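Local coordinates for protein putative hyaluronoglucosaminidase (Clostridium perfringens, PDB 6PWI) that probably cleaves N-acetylhexosamine from glycans, as a family 84 glycoside hydrolase, this chain holding the catalytic barrel of a longer, probably cell-wall-anchored protein, at residues M389-V395 and G420-M426. Sequence-based numbering, arbitrary orientation.
Sequences MWLNWPV and GIVTNPM. With EDO (1,2-ethanediol), chain H.
Asn424 and Asn392 reach each other just beyond the ends of their strands, side by side and pointing the same way. With CG of Asn424 anti to its own N (chi1 -180°), its ND2 meets Asn392 OD1 at 2.9 Å, the acceptor lying in the amide plane of Asn424 although the two amides are turned 59° apart. The same OD1 of Asn392 takes a second, more bent bond from Trp390 NE1 at 3.0 Å, approaching from above the Asn392 carbonyl plane. Two donors thus fix the rotation of the Asn392 amide, whose ND2 is held by the backbone of Ile367. Trp390 NE1 also lies 3.5 Å from Asn424 CB, and an ethanediol carbon, C2, sits over the centre of one indole face. In the (beta/alpha)8 barrel that forms the catalytic domain of family 84 enzymes, 389-391 and 420-423 belong to the seventh and eighth strands, paired in parallel, and these polar groups lie at their C-terminal ends, where such barrels carry the active site; the predicted proton donor, Asp299, is about 10 Å from Trp390, side chain to side chain. Backbone bonds alternate between the strands, beginning with Met389 N to Gly420 O and ending with Asn424 N, which donates to Leu391 O at 2.8 Å. Trp390 and Val422 share one sheet face, Met389, Leu391, Ile421 and Thr423 the opposite one, where Ile421 CD1 packs on Met389 CG at 3.6 Å and more loosely on Leu391 CB; helix 433-444 receives Leu391 and Thr423 through Ile439. At the end of its strand, Thr423 OG1, swung anti to its N (chi1 165°), donates at 2.6 Å to Trp393 O, the carbonyl oxygen of the cis peptide bond joining Trp393 to Pro394. That proline lies against Pro425, and crosses the Met426 side chain at about a right angle.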
ATOM      1  N   MET A 389       7.667   8.154  -7.768  1.00 25.72           N
ATOM      2  CA  MET A 389       8.389   6.948  -7.399  1.00 26.06           C
ATOM      3  C   MET A 389       7.498   5.723  -7.602  1.00 25.44           C
ATOM      4  O   MET A 389       6.375   5.679  -7.100  1.00 26.45           O
ATOM      5  CB  MET A 389       8.832   7.030  -5.934  1.00 28.41           C
ATOM      6  CG  MET A 389       9.296   5.710  -5.351  1.00 29.88           C
ATOM      7  SD  MET A 389      11.006   5.406  -5.799  1.00 35.67           S
ATOM      8  CE  MET A 389      11.373   3.951  -4.817  1.00 34.11           C
ATOM      9  N   TRP A 390       8.015   4.750  -8.362  1.00 23.49           N
ATOM     10  CA  TRP A 390       7.469   3.405  -8.457  1.00 22.29           C
ATOM     11  C   TRP A 390       8.312   2.501  -7.558  1.00 21.41           C
ATOM     12  O   TRP A 390       9.484   2.257  -7.854  1.00 20.34           O
ATOM     13  CB  TRP A 390       7.493   2.953  -9.927  1.00 23.56           C
ATOM     14  CG  TRP A 390       7.162   1.517 -10.233  1.00 25.24           C
ATOM     15  CD1 TRP A 390       7.476   0.403  -9.500  1.00 25.18           C
ATOM     16  CD2 TRP A 390       6.494   1.028 -11.416  1.00 25.55           C
ATOM     17  NE1 TRP A 390       7.019  -0.731 -10.121  1.00 25.03           N
ATOM     18  CE2 TRP A 390       6.415  -0.380 -11.300  1.00 25.51           C
ATOM     19  CE3 TRP A 390       5.938   1.642 -12.546  1.00 25.35           C
ATOM     20  CZ2 TRP A 390       5.812  -1.176 -12.276  1.00 26.06           C
ATOM     21  CZ3 TRP A 390       5.352   0.852 -13.515  1.00 26.07           C
ATOM     22  CH2 TRP A 390       5.292  -0.539 -13.382  1.00 25.83           C
ATOM     23  N   LEU A 391       7.722   2.040  -6.444  1.00 19.58           N
ATOM     24  CA  LEU A 391       8.460   1.245  -5.474  1.00 18.73           C
ATOM     25  C   LEU A 391       8.244  -0.243  -5.733  1.00 18.66           C
ATOM     26  O   LEU A 391       7.138  -0.757  -5.582  1.00 18.34           O
ATOM     27  CB  LEU A 391       8.032   1.626  -4.054  1.00 18.14           C
ATOM     28  CG  LEU A 391       8.768   0.876  -2.945  1.00 18.00           C
ATOM     29  CD1 LEU A 391      10.249   1.208  -2.954  1.00 18.23           C
ATOM     30  CD2 LEU A 391       8.170   1.182  -1.584  1.00 17.44           C
ATOM     31  N   ASN A 392       9.332  -0.926  -6.099  1.00 18.59           N
ATOM     32  CA  ASN A 392       9.302  -2.354  -6.360  1.00 18.90           C
ATOM     33  C   ASN A 392       9.437  -3.130  -5.049  1.00 19.53           C
ATOM     34  O   ASN A 392      10.392  -3.882  -4.862  1.00 20.20           O
ATOM     35  CB  ASN A 392      10.354  -2.752  -7.398  1.00 19.05           C
ATOM     36  CG  ASN A 392       9.818  -2.661  -8.810  1.00 19.60           C
ATOM     37  OD1 ASN A 392       8.666  -3.011  -9.056  1.00 19.81           O
ATOM     38  ND2 ASN A 392      10.633  -2.180  -9.737  1.00 19.48           N
ATOM     39  N   TRP A 393       8.472  -2.919  -4.151  1.00 19.29           N
ATOM     40  CA  TRP A 393       8.287  -3.688  -2.932  1.00 19.84           C
ATOM     41  C   TRP A 393       6.827  -3.525  -2.531  1.00 21.16           C
ATOM     42  O   TRP A 393       6.313  -2.409  -2.564  1.00 21.77           O
ATOM     43  CB  TRP A 393       9.210  -3.186  -1.812  1.00 19.56           C
ATOM     44  CG  TRP A 393       8.919  -3.789  -0.470  1.00 19.23           C
ATOM     45  CD1 TRP A 393       9.351  -4.997   0.001  1.00 19.64           C
ATOM     46  CD2 TRP A 393       8.117  -3.223   0.582  1.00 18.82           C
ATOM     47  NE1 TRP A 393       8.879  -5.222   1.268  1.00 19.18           N
ATOM     48  CE2 TRP A 393       8.121  -4.148   1.654  1.00 19.13           C
ATOM     49  CE3 TRP A 393       7.410  -2.026   0.732  1.00 18.33           C
ATOM     50  CZ2 TRP A 393       7.444  -3.908   2.853  1.00 19.07           C
ATOM     51  CZ3 TRP A 393       6.741  -1.792   1.914  1.00 18.46           C
ATOM     52  CH2 TRP A 393       6.759  -2.717   2.960  1.00 18.76           C
ATOM     53  N   PRO A 394       6.124  -4.592  -2.091  1.00 21.33           N
ATOM     54  CA  PRO A 394       6.737  -5.887  -1.816  1.00 21.36           C
ATOM     55  C   PRO A 394       6.564  -6.958  -2.890  1.00 21.99           C
ATOM     56  O   PRO A 394       6.433  -8.136  -2.563  1.00 22.28           O
ATOM     57  CB  PRO A 394       5.910  -6.275  -0.584  1.00 21.64           C
ATOM     58  CG  PRO A 394       4.507  -5.857  -0.963  1.00 21.46           C
ATOM     59  CD  PRO A 394       4.695  -4.569  -1.742  1.00 21.51           C
ATOM     60  N   VAL A 395       6.595  -6.543  -4.161  1.00 21.76           N
ATOM     61  CA  VAL A 395       6.510  -7.463  -5.289  1.00 22.18           C
ATOM     62  C   VAL A 395       7.426  -8.664  -5.047  1.00 22.25           C
ATOM     63  O   VAL A 395       8.604  -8.503  -4.737  1.00 22.42           O
ATOM     64  CB  VAL A 395       6.810  -6.763  -6.636  1.00 21.43           C
ATOM     65  CG1 VAL A 395       8.062  -5.900  -6.587  1.00 20.63           C
ATOM     66  CG2 VAL A 395       6.890  -7.745  -7.793  1.00 20.69           C
ATOM     67  N   GLY A 420       5.458  11.767  -5.158  1.00 22.62           N
ATOM     68  CA  GLY A 420       4.616  10.740  -4.572  1.00 21.00           C
ATOM     69  C   GLY A 420       5.133   9.336  -4.858  1.00 20.26           C
ATOM     70  O   GLY A 420       6.174   9.166  -5.486  1.00 19.75           O
ATOM     71  N   ILE A 421       4.382   8.329  -4.402  1.00 19.94           N
ATOM     72  CA  ILE A 421       4.893   6.971  -4.421  1.00 19.89           C
ATOM     73  C   ILE A 421       3.743   5.985  -4.621  1.00 19.87           C
ATOM     74  O   ILE A 421       2.655   6.163  -4.071  1.00 20.21           O
ATOM     75  CB  ILE A 421       5.725   6.700  -3.145  1.00 19.85           C
ATOM     76  CG1 ILE A 421       6.276   5.271  -3.102  1.00 19.90           C
ATOM     77  CG2 ILE A 421       4.952   7.069  -1.885  1.00 18.85           C
ATOM     78  CD1 ILE A 421       7.523   5.111  -2.249  1.00 19.85           C
ATOM     79  N   VAL A 422       3.994   4.956  -5.439  1.00 18.91           N
ATOM     80  CA  VAL A 422       3.105   3.806  -5.508  1.00 18.05           C
ATOM     81  C   VAL A 422       3.906   2.543  -5.212  1.00 17.75           C
ATOM     82  O   VAL A 422       5.078   2.457  -5.566  1.00 18.53           O
ATOM     83  CB  VAL A 422       2.359   3.708  -6.852  1.00 17.51           C
ATOM     84  CG1 VAL A 422       1.361   4.839  -7.030  1.00 17.28           C
ATOM     85  CG2 VAL A 422       3.294   3.610  -8.045  1.00 16.82           C
ATOM     86  N   THR A 423       3.262   1.579  -4.549  1.00 17.56           N
ATOM     87  CA  THR A 423       3.853   0.280  -4.270  1.00 18.04           C
ATOM     88  C   THR A 423       3.424  -0.734  -5.330  1.00 18.37           C
ATOM     89  O   THR A 423       2.251  -0.846  -5.665  1.00 18.40           O
ATOM     90  CB  THR A 423       3.501  -0.207  -2.857  1.00 17.90           C
ATOM     91  OG1 THR A 423       3.819  -1.596  -2.797  1.00 19.49           O
ATOM     92  CG2 THR A 423       2.040  -0.060  -2.500  1.00 17.32           C
ATOM     93  N   ASN A 424       4.395  -1.480  -5.856  1.00 19.68           N
ATOM     94  CA  ASN A 424       4.123  -2.596  -6.751  1.00 20.65           C
ATOM     95  C   ASN A 424       4.075  -3.863  -5.896  1.00 21.52           C
ATOM     96  O   ASN A 424       5.116  -4.374  -5.494  1.00 22.23           O
ATOM     97  CB  ASN A 424       5.177  -2.645  -7.862  1.00 20.52           C
ATOM     98  CG  ASN A 424       4.982  -3.773  -8.851  1.00 20.67           C
ATOM     99  OD1 ASN A 424       3.857  -4.199  -9.086  1.00 21.83           O
ATOM    100  ND2 ASN A 424       6.064  -4.251  -9.447  1.00 20.15           N
ATOM    101  N   PRO A 425       2.881  -4.369  -5.508  1.00 22.06           N
ATOM    102  CA  PRO A 425       2.781  -5.417  -4.491  1.00 23.01           C
ATOM    103  C   PRO A 425       2.876  -6.835  -5.047  1.00 24.24           C
ATOM    104  O   PRO A 425       3.215  -7.018  -6.217  1.00 24.51           O
ATOM    105  CB  PRO A 425       1.404  -5.156  -3.860  1.00 22.45           C
ATOM    106  CG  PRO A 425       0.866  -3.923  -4.574  1.00 22.77           C
ATOM    107  CD  PRO A 425       1.556  -3.900  -5.923  1.00 22.40           C
ATOM    108  N   MET A 426       2.577  -7.818  -4.181  1.00 24.62           N
ATOM    109  CA  MET A 426       2.687  -9.240  -4.479  1.00 25.46           C
ATOM    110  C   MET A 426       1.465  -9.703  -5.262  1.00 26.07           C
ATOM    111  O   MET A 426       0.437  -9.034  -5.268  1.00 26.95           O
ATOM    112  CB  MET A 426       2.730 -10.056  -3.185  1.00 24.78           C
ATOM    113  CG  MET A 426       3.864  -9.700  -2.260  1.00 24.19           C
ATOM    114  SD  MET A 426       3.706 -10.624  -0.711  1.00 25.25           S
ATOM    115  CE  MET A 426       2.802  -9.432   0.280  1.00 24.58           C
TER
HETATM  116  C1  EDO H 706       9.026  -0.415 -14.816  1.00 38.62           C
HETATM  117  O1  EDO H 706       8.201  -1.251 -15.620  1.00 38.35           O
HETATM  118  C2  EDO H 706       8.956  -0.690 -13.355  1.00 40.13           C
HETATM  119  O2  EDO H 706       9.384  -1.983 -12.903  1.00 41.07           O